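PDB 4MF9: hemin degrading factor from Pseudomonas aeruginosa, which binds heme, probably passes it on to the heme oxygenase HemO, and also appears to degrade it. Local coordinates for residues F252-M263 against H275-W284; T316-E324 against Q335-P345. All coordinates share one frame; numbering follows the deposited sequence.

Interaction 1: F252-M263 against H275-W284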
loop_
_atom_site.group_PDB
_atom_site.type_symbol
_atom_site.label_atom_id
_atom_site.label_comp_id
_atom_site.label_asym_id
_atom_site.label_seq_id
_atom_site.Cartn_x
_atom_site.Cartn_y
_atom_site.Cartn_z
ATOM N N PHE A 252 2.977 -4.774 17.932
ATOM C CA PHE A 252 1.708 -5.354 17.499
ATOM C C PHE A 252 1.169 -6.277 18.591
ATOM O O PHE A 252 0.001 -6.171 18.987
ATOM C CB PHE A 252 1.892 -6.156 16.205
ATOM C CG PHE A 252 1.768 -5.333 14.939
ATOM C CD1 PHE A 252 0.539 -4.817 14.543
ATOM C CD2 PHE A 252 2.876 -5.118 14.127
ATOM C CE1 PHE A 252 0.427 -4.068 13.361
ATOM C CE2 PHE A 252 2.771 -4.375 12.952
ATOM C CZ PHE A 252 1.542 -3.856 12.570
ATOM N N GLU A 253 2.035 -7.132 19.108
ATOM C CA GLU A 253 1.682 -8.106 20.123
ATOM C C GLU A 253 1.178 -7.419 21.377
ATOM O O GLU A 253 0.171 -7.756 21.929
ATOM C CB GLU A 253 2.902 -8.946 20.425
ATOM C CG GLU A 253 2.982 -10.167 19.569
ATOM C CD GLU A 253 4.324 -10.818 19.511
ATOM O OE1 GLU A 253 5.305 -10.237 19.934
ATOM O OE2 GLU A 253 4.402 -11.930 18.996
ATOM N N ALA A 254 1.856 -6.352 21.765
ATOM C CA ALA A 254 1.463 -5.586 22.942
ATOM C C ALA A 254 0.143 -4.860 22.698
ATOM O O ALA A 254 -0.707 -4.803 23.581
ATOM C CB ALA A 254 2.557 -4.601 23.322
ATOM N N ALA A 255 -0.026 -4.298 21.501
ATOM C CA ALA A 255 -1.275 -3.624 21.137
ATOM C C ALA A 255 -2.429 -4.624 21.068
ATOM O O ALA A 255 -3.579 -4.303 21.387
ATOM C CB ALA A 255 -1.123 -2.893 19.798
ATOM N N ALA A 256 -2.124 -5.834 20.619
ATOM C CA ALA A 256 -3.136 -6.870 20.578
ATOM C C ALA A 256 -3.575 -7.154 22.007
ATOM O O ALA A 256 -4.768 -7.284 22.288
ATOM C CB ALA A 256 -2.589 -8.112 19.937
ATOM N N GLU A 257 -2.591 -7.170 22.891
ATOM C CA GLU A 257 -2.771 -7.501 24.294
ATOM C C GLU A 257 -3.737 -6.526 24.934
ATOM O O GLU A 257 -4.574 -6.951 25.665
ATOM C CB GLU A 257 -1.408 -7.784 25.019
ATOM C CG GLU A 257 -0.730 -9.100 24.512
ATOM C CD GLU A 257 0.400 -9.764 25.349
ATOM O OE1 GLU A 257 1.546 -9.309 25.409
ATOM O OE2 GLU A 257 0.181 -10.822 25.930
ATOM N N SER A 258 -3.628 -5.238 24.649
ATOM C CA SER A 258 -4.468 -4.198 25.213
ATOM C C SER A 258 -5.696 -3.666 24.523
ATOM O O SER A 258 -6.457 -3.015 25.124
ATOM C CB SER A 258 -3.614 -3.015 25.598
ATOM O OG SER A 258 -3.598 -1.965 24.664
ATOM N N GLY A 259 -5.881 -3.962 23.261
ATOM C CA GLY A 259 -7.062 -3.508 22.539
ATOM C C GLY A 259 -6.924 -2.081 22.044
ATOM O O GLY A 259 -7.902 -1.448 21.638
ATOM N N LEU A 260 -5.730 -1.548 22.085
ATOM C CA LEU A 260 -5.497 -0.211 21.651
ATOM C C LEU A 260 -5.765 -0.052 20.145
ATOM O O LEU A 260 -5.143 -0.645 19.348
ATOM C CB LEU A 260 -4.033 0.106 21.930
ATOM C CG LEU A 260 -3.264 1.280 21.417
ATOM C CD1 LEU A 260 -4.097 2.493 21.609
ATOM C CD2 LEU A 260 -2.048 1.493 22.275
ATOM N N PRO A 261 -6.642 0.833 19.815
ATOM C CA PRO A 261 -6.913 1.144 18.406
ATOM C C PRO A 261 -5.725 1.883 17.785
ATOM O O PRO A 261 -5.289 2.926 18.283
ATOM C CB PRO A 261 -8.145 2.052 18.481
ATOM C CG PRO A 261 -8.055 2.686 19.857
ATOM C CD PRO A 261 -7.488 1.612 20.738
ATOM N N ILE A 262 -5.197 1.330 16.699
ATOM C CA ILE A 262 -4.021 1.896 16.055
ATOM C C ILE A 262 -4.340 2.206 14.599
ATOM O O ILE A 262 -5.461 1.984 14.151
ATOM C CB ILE A 262 -2.859 0.918 16.123
ATOM C CG1 ILE A 262 -3.242 -0.384 15.419
ATOM C CG2 ILE A 262 -2.491 0.643 17.588
ATOM C CD1 ILE A 262 -2.120 -1.402 15.348
ATOM N N MET A 263 -3.398 2.746 13.865
ATOM C CA MET A 263 -3.484 2.968 12.435
ATOM C C MET A 263 -2.310 2.304 11.759
ATOM O O MET A 263 -1.217 2.471 12.195
ATOM C CB MET A 263 -3.489 4.445 12.101
ATOM C CG MET A 263 -4.611 5.214 12.709
ATOM S SD MET A 263 -4.666 6.938 12.339
ATOM C CE MET A 263 -5.226 6.809 10.660
ATOM N N HIS A 275 -5.491 0.976 7.807
ATOM C CA HIS A 275 -6.419 0.326 8.720
ATOM C C HIS A 275 -6.481 1.151 9.990
ATOM O O HIS A 275 -5.443 1.500 10.537
ATOM C CB HIS A 275 -5.936 -1.064 9.084
ATOM C CG HIS A 275 -6.581 -1.619 10.322
ATOM N ND1 HIS A 275 -7.879 -2.085 10.339
ATOM C CD2 HIS A 275 -6.111 -1.770 11.584
ATOM C CE1 HIS A 275 -8.175 -2.514 11.554
ATOM N NE2 HIS A 275 -7.123 -2.325 12.333
ATOM N N THR A 276 -7.690 1.466 10.448
ATOM C CA THR A 276 -7.875 2.121 11.739
ATOM C C THR A 276 -8.644 1.186 12.661
ATOM O O THR A 276 -9.684 0.652 12.285
ATOM C CB THR A 276 -8.637 3.447 11.601
ATOM O OG1 THR A 276 -7.922 4.324 10.718
ATOM C CG2 THR A 276 -8.790 4.119 12.952
ATOM N N GLY A 277 -8.117 0.967 13.859
ATOM C CA GLY A 277 -8.787 0.122 14.827
ATOM C C GLY A 277 -7.823 -0.811 15.516
ATOM O O GLY A 277 -6.618 -0.773 15.268
ATOM N N PRO A 278 -8.309 -1.651 16.402
ATOM C CA PRO A 278 -7.449 -2.625 17.089
ATOM C C PRO A 278 -7.012 -3.766 16.207
ATOM O O PRO A 278 -7.575 -3.965 15.197
ATOM C CB PRO A 278 -8.353 -3.147 18.183
ATOM C CG PRO A 278 -9.678 -3.054 17.580
ATOM C CD PRO A 278 -9.691 -1.759 16.849
ATOM N N VAL A 279 -6.000 -4.466 16.613
ATOM C CA VAL A 279 -5.650 -5.720 16.028
ATOM C C VAL A 279 -5.831 -6.758 17.114
ATOM O O VAL A 279 -5.723 -6.430 18.255
ATOM C CB VAL A 279 -4.266 -5.705 15.439
ATOM C CG1 VAL A 279 -4.244 -4.703 14.289
ATOM C CG2 VAL A 279 -3.240 -5.346 16.471
ATOM N N CYS A 280 -6.262 -7.953 16.776
ATOM C CA CYS A 280 -6.566 -8.950 17.807
ATOM C C CYS A 280 -5.800 -10.231 17.590
ATOM O O CYS A 280 -5.053 -10.666 18.457
ATOM C CB CYS A 280 -8.064 -9.278 17.851
ATOM S SG CYS A 280 -9.146 -7.864 18.160
ATOM N N ASN A 281 -5.930 -10.801 16.412
ATOM C CA ASN A 281 -5.405 -12.110 16.186
ATOM C C ASN A 281 -4.166 -12.053 15.408
ATOM O O ASN A 281 -4.204 -11.600 14.326
ATOM C CB ASN A 281 -6.477 -12.926 15.442
ATOM C CG ASN A 281 -6.382 -14.354 15.756
ATOM O OD1 ASN A 281 -5.620 -15.075 15.150
ATOM N ND2 ASN A 281 -7.138 -14.776 16.737
ATOM N N LEU A 282 -3.064 -12.539 15.956
ATOM C CA LEU A 282 -1.771 -12.372 15.393
ATOM C C LEU A 282 -1.053 -13.707 15.256
ATOM O O LEU A 282 -1.195 -14.533 16.091
ATOM C CB LEU A 282 -0.932 -11.451 16.280
ATOM C CG LEU A 282 -1.165 -9.941 16.351
ATOM C CD1 LEU A 282 -2.477 -9.524 15.803
ATOM C CD2 LEU A 282 -0.949 -9.371 17.747
ATOM N N LYS A 283 -0.259 -13.875 14.227
ATOM C CA LYS A 283 0.466 -15.107 14.053
ATOM C C LYS A 283 1.741 -15.050 13.226
ATOM O O LYS A 283 1.767 -14.450 12.172
ATOM C CB LYS A 283 -0.499 -16.122 13.450
ATOM C CG LYS A 283 0.138 -17.390 12.977
ATOM C CD LYS A 283 0.219 -18.398 14.078
ATOM C CE LYS A 283 -1.119 -19.050 14.278
ATOM N NZ LYS A 283 -1.371 -20.345 13.643
ATOM N N TRP A 284 2.749 -15.745 13.673
ATOM C CA TRP A 284 3.944 -15.962 12.932
ATOM C C TRP A 284 3.834 -17.180 11.991
ATOM O O TRP A 284 3.306 -18.177 12.343
ATOM C CB TRP A 284 5.083 -16.230 13.876
ATOM C CG TRP A 284 5.636 -15.038 14.581
ATOM C CD1 TRP A 284 5.314 -14.607 15.810
ATOM C CD2 TRP A 284 6.561 -14.133 14.061
ATOM N NE1 TRP A 284 6.012 -13.485 16.104
ATOM C CE2 TRP A 284 6.812 -13.187 15.042
ATOM C CE3 TRP A 284 7.239 -14.038 12.854
ATOM C CZ2 TRP A 284 7.686 -12.118 14.831
ATOM C CZ3 TRP A 284 8.106 -12.991 12.661
ATOM C CH2 TRP A 284 8.323 -12.053 13.634
HETATM O O HOH W 1 -5.269 -3.289 19.300
HETATM O O HOH W 2 -7.098 -6.466 21.031
#
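Ile262 and Gly277 pair at the open end of an antiparallel beta hairpin, formed by strands 262-268 and 271-277. The backbone bonds come first. Ile262 N donates to Gly277 O at 2.9 Å, reaching that oxygen from above its carbonyl plane. The return bond, Gly277 N to Ile262 O, is much straighter at the acceptor, with a C=O...N angle of 162°. Met263 and Thr276 form the next, non-hydrogen-bonded pair. Their side chains run alongside each other, and Met263 CE rests 3.7 Å from Thr276 OG1. Met263 belongs to the heme pocket.

Apolar contacts join the segment after strand 271-277 to helix 247-258. Val279 turns inward between this helix and the start of strand 262-268. Its CG1 meets Ile262 CD1 at 4.1 Å, the two side chains crossing at about a right angle. Its CG2 reaches the edge of the Phe252 ring, near the ring plane. The Ile262 CG1 branch sits between N and C (chi1 60°), which brings CG1 to 3.4 Å from Gly277 O. Val291 and Phe296 also touch Val279, from the strands beyond.

Two waters link the helix end to the backbone at Val279. Val279 N donates to water 1, which also lies beside Ala255 O and Leu260 O. Water 2 bridges the same two segments, giving one proton to Ala256 O at 2.8 Å and the other to Val279 O at 3.1 Å.

Interaction 2: T316-E324 against Q335-P345. With HEM (protoporphyrin IX containing Fe), chain C.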
loop_
_atom_site.group_PDB
_atom_site.type_symbol
_atom_site.label_atom_id
_atom_site.label_comp_id
_atom_site.label_asym_id
_atom_site.label_seq_id
_atom_site.Cartn_x
_atom_site.Cartn_y
_atom_site.Cartn_z
ATOM N N THR A 316 -0.332 21.045 14.549
ATOM C CA THR A 316 -1.325 21.906 15.157
ATOM C C THR A 316 -2.094 21.186 16.226
ATOM O O THR A 316 -2.561 21.792 17.123
ATOM C CB THR A 316 -2.310 22.485 14.130
ATOM O OG1 THR A 316 -2.851 21.419 13.357
ATOM C CG2 THR A 316 -1.622 23.375 13.228
ATOM N N ASP A 317 -2.261 19.872 16.093
ATOM C CA ASP A 317 -2.954 19.076 17.101
ATOM C C ASP A 317 -1.962 18.531 18.121
ATOM O O ASP A 317 -2.318 17.713 18.975
ATOM C CB ASP A 317 -3.729 17.928 16.452
ATOM C CG ASP A 317 -4.473 18.360 15.201
ATOM O OD1 ASP A 317 -4.558 17.550 14.247
ATOM O OD2 ASP A 317 -4.967 19.511 15.170
ATOM N N GLY A 318 -0.714 18.983 18.027
ATOM C CA GLY A 318 0.325 18.565 18.962
ATOM C C GLY A 318 1.251 17.484 18.414
ATOM O O GLY A 318 1.197 17.146 17.234
ATOM N N ILE A 319 2.124 16.953 19.237
ATOM C CA ILE A 319 3.019 15.934 18.786
ATOM C C ILE A 319 2.350 14.633 18.299
ATOM O O ILE A 319 1.534 14.127 18.934
ATOM C CB ILE A 319 4.008 15.621 19.883
ATOM C CG1 ILE A 319 4.703 16.932 20.283
ATOM C CG2 ILE A 319 4.924 14.493 19.498
ATOM C CD1 ILE A 319 6.052 17.171 19.712
ATOM N N VAL A 320 2.817 14.133 17.176
ATOM C CA VAL A 320 2.337 12.852 16.656
ATOM C C VAL A 320 3.482 11.859 16.628
ATOM O O VAL A 320 4.510 12.105 16.002
ATOM C CB VAL A 320 1.745 12.968 15.221
ATOM C CG1 VAL A 320 1.373 11.557 14.679
ATOM C CG2 VAL A 320 0.534 13.867 15.210
ATOM N N THR A 321 3.292 10.729 17.294
ATOM C CA THR A 321 4.313 9.696 17.345
ATOM C C THR A 321 3.957 8.540 16.415
ATOM O O THR A 321 2.814 8.098 16.382
ATOM C CB THR A 321 4.454 9.151 18.770
ATOM O OG1 THR A 321 4.558 10.255 19.683
ATOM C CG2 THR A 321 5.692 8.278 18.884
ATOM N N SER A 322 4.942 8.051 15.669
ATOM C CA SER A 322 4.735 6.946 14.740
ATOM C C SER A 322 5.958 6.054 14.774
ATOM O O SER A 322 7.018 6.480 15.235
ATOM C CB SER A 322 4.544 7.475 13.321
ATOM O OG SER A 322 5.698 8.180 12.898
ATOM N N TRP A 323 5.802 4.816 14.305
ATOM C CA TRP A 323 6.928 3.936 14.015
ATOM C C TRP A 323 6.959 3.738 12.505
ATOM O O TRP A 323 5.912 3.536 11.884
ATOM C CB TRP A 323 6.752 2.576 14.695
ATOM C CG TRP A 323 7.072 2.580 16.165
ATOM C CD1 TRP A 323 7.015 3.647 17.023
ATOM C CD2 TRP A 323 7.518 1.464 16.940
ATOM N NE1 TRP A 323 7.384 3.250 18.294
ATOM C CE2 TRP A 323 7.695 1.914 18.265
ATOM C CE3 TRP A 323 7.764 0.118 16.643
ATOM C CZ2 TRP A 323 8.122 1.073 19.286
ATOM C CZ3 TRP A 323 8.190 -0.717 17.662
ATOM C CH2 TRP A 323 8.364 -0.235 18.970
ATOM N N GLU A 324 8.151 3.817 11.920
ATOM C CA GLU A 324 8.318 3.736 10.475
ATOM C C GLU A 324 9.401 2.705 10.145
ATOM O O GLU A 324 10.541 2.802 10.605
ATOM C CB GLU A 324 8.622 5.138 9.906
ATOM C CG GLU A 324 7.568 6.156 10.366
ATOM C CD GLU A 324 7.695 7.536 9.758
ATOM O OE1 GLU A 324 8.598 7.765 8.921
ATOM O OE2 GLU A 324 6.871 8.399 10.129
ATOM N N GLN A 335 3.873 1.913 8.342
ATOM C CA GLN A 335 3.941 2.920 9.391
ATOM C C GLN A 335 2.824 2.685 10.363
ATOM O O GLN A 335 1.747 2.376 9.953
ATOM C CB GLN A 335 3.724 4.318 8.851
ATOM C CG GLN A 335 4.780 4.928 7.989
ATOM C CD GLN A 335 4.319 6.296 7.479
ATOM O OE1 GLN A 335 4.783 7.330 7.915
ATOM N NE2 GLN A 335 3.359 6.276 6.608
ATOM N N LEU A 336 3.092 2.916 11.622
ATOM C CA LEU A 336 2.103 2.810 12.647
ATOM C C LEU A 336 1.864 4.140 13.358
ATOM O O LEU A 336 2.786 4.765 13.743
ATOM C CB LEU A 336 2.528 1.780 13.649
ATOM C CG LEU A 336 2.067 0.375 13.344
ATOM C CD1 LEU A 336 2.747 -0.070 12.102
ATOM C CD2 LEU A 336 2.382 -0.503 14.515
ATOM N N PHE A 337 0.609 4.487 13.558
ATOM C CA PHE A 337 0.276 5.627 14.405
ATOM C C PHE A 337 -0.765 5.145 15.403
ATOM O O PHE A 337 -1.226 3.989 15.329
ATOM C CB PHE A 337 -0.332 6.782 13.603
ATOM C CG PHE A 337 0.557 7.324 12.512
ATOM C CD1 PHE A 337 1.179 8.564 12.656
ATOM C CD2 PHE A 337 0.732 6.619 11.323
ATOM C CE1 PHE A 337 1.975 9.079 11.657
ATOM C CE2 PHE A 337 1.529 7.137 10.315
ATOM C CZ PHE A 337 2.158 8.365 10.488
ATOM N N GLY A 338 -1.150 6.028 16.321
ATOM C CA GLY A 338 -2.310 5.776 17.157
ATOM C C GLY A 338 -3.547 6.292 16.448
ATOM O O GLY A 338 -3.473 7.210 15.631
ATOM N N ALA A 339 -4.695 5.700 16.741
ATOM C CA ALA A 339 -5.924 6.164 16.117
ATOM C C ALA A 339 -6.270 7.561 16.628
ATOM O O ALA A 339 -6.235 7.809 17.832
ATOM C CB ALA A 339 -7.054 5.182 16.392
ATOM N N ARG A 340 -6.639 8.450 15.725
ATOM C CA ARG A 340 -6.913 9.833 16.023
ATOM C C ARG A 340 -7.734 10.552 14.927
ATOM O O ARG A 340 -7.514 10.341 13.783
ATOM C CB ARG A 340 -5.557 10.500 16.257
ATOM C CG ARG A 340 -5.423 11.977 16.074
ATOM C CD ARG A 340 -3.950 12.359 16.212
ATOM N NE ARG A 340 -3.355 12.821 14.966
ATOM C CZ ARG A 340 -3.647 13.971 14.410
ATOM N NH1 ARG A 340 -4.483 14.754 15.010
ATOM N NH2 ARG A 340 -3.067 14.365 13.298
ATOM N N LYS A 341 -8.557 11.499 15.329
ATOM C CA LYS A 341 -9.293 12.335 14.409
ATOM C C LYS A 341 -8.630 13.669 14.225
ATOM O O LYS A 341 -8.137 14.222 15.161
ATOM C CB LYS A 341 -10.664 12.598 14.941
ATOM C CG LYS A 341 -11.561 11.411 14.904
ATOM C CD LYS A 341 -12.277 11.325 13.573
ATOM C CE LYS A 341 -13.149 12.547 13.277
ATOM N NZ LYS A 341 -13.702 13.182 14.505
ATOM N N PRO A 342 -8.657 14.224 13.058
ATOM C CA PRO A 342 -7.975 15.503 12.936
ATOM C C PRO A 342 -8.674 16.452 13.911
ATOM O O PRO A 342 -9.838 16.406 13.982
ATOM C CB PRO A 342 -8.166 15.854 11.457
ATOM C CG PRO A 342 -8.714 14.626 10.823
ATOM C CD PRO A 342 -9.465 13.907 11.886
ATOM N N GLY A 343 -7.910 17.186 14.692
ATOM C CA GLY A 343 -8.396 17.971 15.797
ATOM C C GLY A 343 -8.208 17.375 17.164
ATOM O O GLY A 343 -8.185 18.087 18.152
ATOM N N GLU A 344 -8.039 16.082 17.228
ATOM C CA GLU A 344 -7.708 15.464 18.465
ATOM C C GLU A 344 -6.194 15.243 18.509
ATOM O O GLU A 344 -5.556 15.038 17.502
ATOM C CB GLU A 344 -8.445 14.152 18.674
ATOM C CG GLU A 344 -9.724 13.938 17.902
ATOM C CD GLU A 344 -10.313 12.608 18.260
ATOM O OE1 GLU A 344 -9.635 11.591 18.168
ATOM O OE2 GLU A 344 -11.435 12.588 18.731
ATOM N N PRO A 345 -5.657 15.320 19.695
ATOM C CA PRO A 345 -4.273 14.961 19.958
ATOM C C PRO A 345 -4.169 13.450 19.989
ATOM O O PRO A 345 -5.193 12.820 20.105
ATOM C CB PRO A 345 -4.062 15.510 21.355
ATOM C CG PRO A 345 -5.383 15.403 21.964
ATOM C CD PRO A 345 -6.310 15.828 20.900
HETATM C CHA HEM C . -1.526 10.641 8.077
HETATM C CHB HEM C . -6.190 11.334 8.511
HETATM C CHC HEM C . -6.318 12.936 3.979
HETATM C CHD HEM C . -1.943 11.107 3.320
HETATM C C1A HEM C . -2.776 10.775 8.608
HETATM C C2A HEM C . -3.118 10.601 9.980
HETATM C C3A HEM C . -4.407 10.818 10.090
HETATM C C4A HEM C . -4.877 11.072 8.802
HETATM C CMA HEM C . -5.200 10.724 11.363
HETATM C CAA HEM C . -2.224 10.282 11.125
HETATM C CBA HEM C . -2.347 11.178 12.384
HETATM C CGA HEM C . -1.747 12.495 12.048
HETATM O O1A HEM C . -2.307 13.546 12.344
HETATM O O2A HEM C . -0.695 12.485 11.467
HETATM C C1B HEM C . -6.566 11.852 7.279
HETATM C C2B HEM C . -7.895 12.259 7.091
HETATM C C3B HEM C . -7.985 12.728 5.838
HETATM C C4B HEM C . -6.634 12.578 5.252
HETATM C CMB HEM C . -8.985 12.216 8.120
HETATM C CAB HEM C . -9.255 13.276 5.276
HETATM C CBB HEM C . -9.602 13.253 4.026
HETATM C C1C HEM C . -5.156 12.607 3.387
HETATM C C2C HEM C . -4.806 12.931 2.092
HETATM C C3C HEM C . -3.560 12.422 1.885
HETATM C C4C HEM C . -3.133 11.763 3.072
HETATM C CMC HEM C . -5.633 13.715 1.120
HETATM C CAC HEM C . -2.815 12.524 0.653
HETATM C CBC HEM C . -1.739 11.801 0.558
HETATM C C1D HEM C . -1.435 10.839 4.597
HETATM C C2D HEM C . -0.043 10.372 4.880
HETATM C C3D HEM C . 0.046 10.268 6.203
HETATM C C4D HEM C . -1.270 10.652 6.723
HETATM C CMD HEM C . 1.092 10.071 3.926
HETATM C CAD HEM C . 1.259 9.824 6.980
HETATM C CBD HEM C . 1.929 11.052 7.594
HETATM C CGD HEM C . 3.327 10.949 8.122
HETATM O O1D HEM C . 3.489 11.367 9.249
HETATM O O2D HEM C . 4.278 10.522 7.484
HETATM N NA HEM C . -3.879 11.057 7.893
HETATM N NB HEM C . -5.830 12.057 6.176
HETATM N NC HEM C . -4.145 11.929 3.931
HETATM N ND HEM C . -2.106 10.974 5.731
HETATM FE FE HEM C . -3.846 11.533 5.928
HETATM O O HOH W 3 -0.457 8.522 16.928
#
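Phe337 packs against Val320 and Ser322 of the neighbouring strand. Its CB starts a side chain whose ring carbon CG lies opposite the carbonyl carbon (chi1 -59°). This swings the ring back over strand 320-326. CG is 4.1 Å from Ser322 CB. CD1 meets Val320 CG1 at 3.6 Å, in the ring plane at the edge. CE1 lies 3.5 Å from Ser322 CB, which makes a CH-pi contact over one face. The heme propionate carbon CAA lies over the opposite face. At the tip, CZ is 3.5 Å from HEM O1D of the other propionate.

Next along the strands, Trp323 and Leu336 form a hydrogen-bonded antiparallel pair. Glu324 and Gln335 form the next, non-hydrogen-bonded pair, with side chains alongside, and Glu324 forms salt bridges with Arg228 and Lys313.

Beyond the strands, Arg340 NH1 makes a salt bridge with Asp317 OD1 at 2.9 Å, using the anti side of the carboxylate. The same NH1 donates to Glu344 O at 2.7 Å, so two acceptors hold that end of the guanidinium. Gly343 N, in a type II turn, adds a weak bond to Asp317 OD1. Arg340 faces the heme propionate oxygen O1A, but its NH2 is modelled so close that the detail is doubtful. Arg340 binds heme b, and this hairpin and the loop after it form part of the heme pocket's propionate side in a HemS/ChuX-type domain.

Overall arrangement
Both contacts reach one antiparallel sheet, in which strands 262-268 and 332-338 are neighbours; interaction 1 also takes in helix 247-258 and strand 282-285 of the second sheet. They meet directly: Met263 N probably bonds to Phe337 O, and Pro261 O to Ala339 N. Each joins the two arms of a beta hairpin, and interaction 1 closes before interaction 2 opens. Interaction 1 is partly buried. It extends away from the heme, and its chemistry is strand pairing, apolar packing and bridging waters. Interaction 2 is more buried. It lies against the heme propionates, and adds charged groups and an aromatic ring to its strand pairing. Of the pocket residues, interaction 1 holds Met263, interaction 2 five.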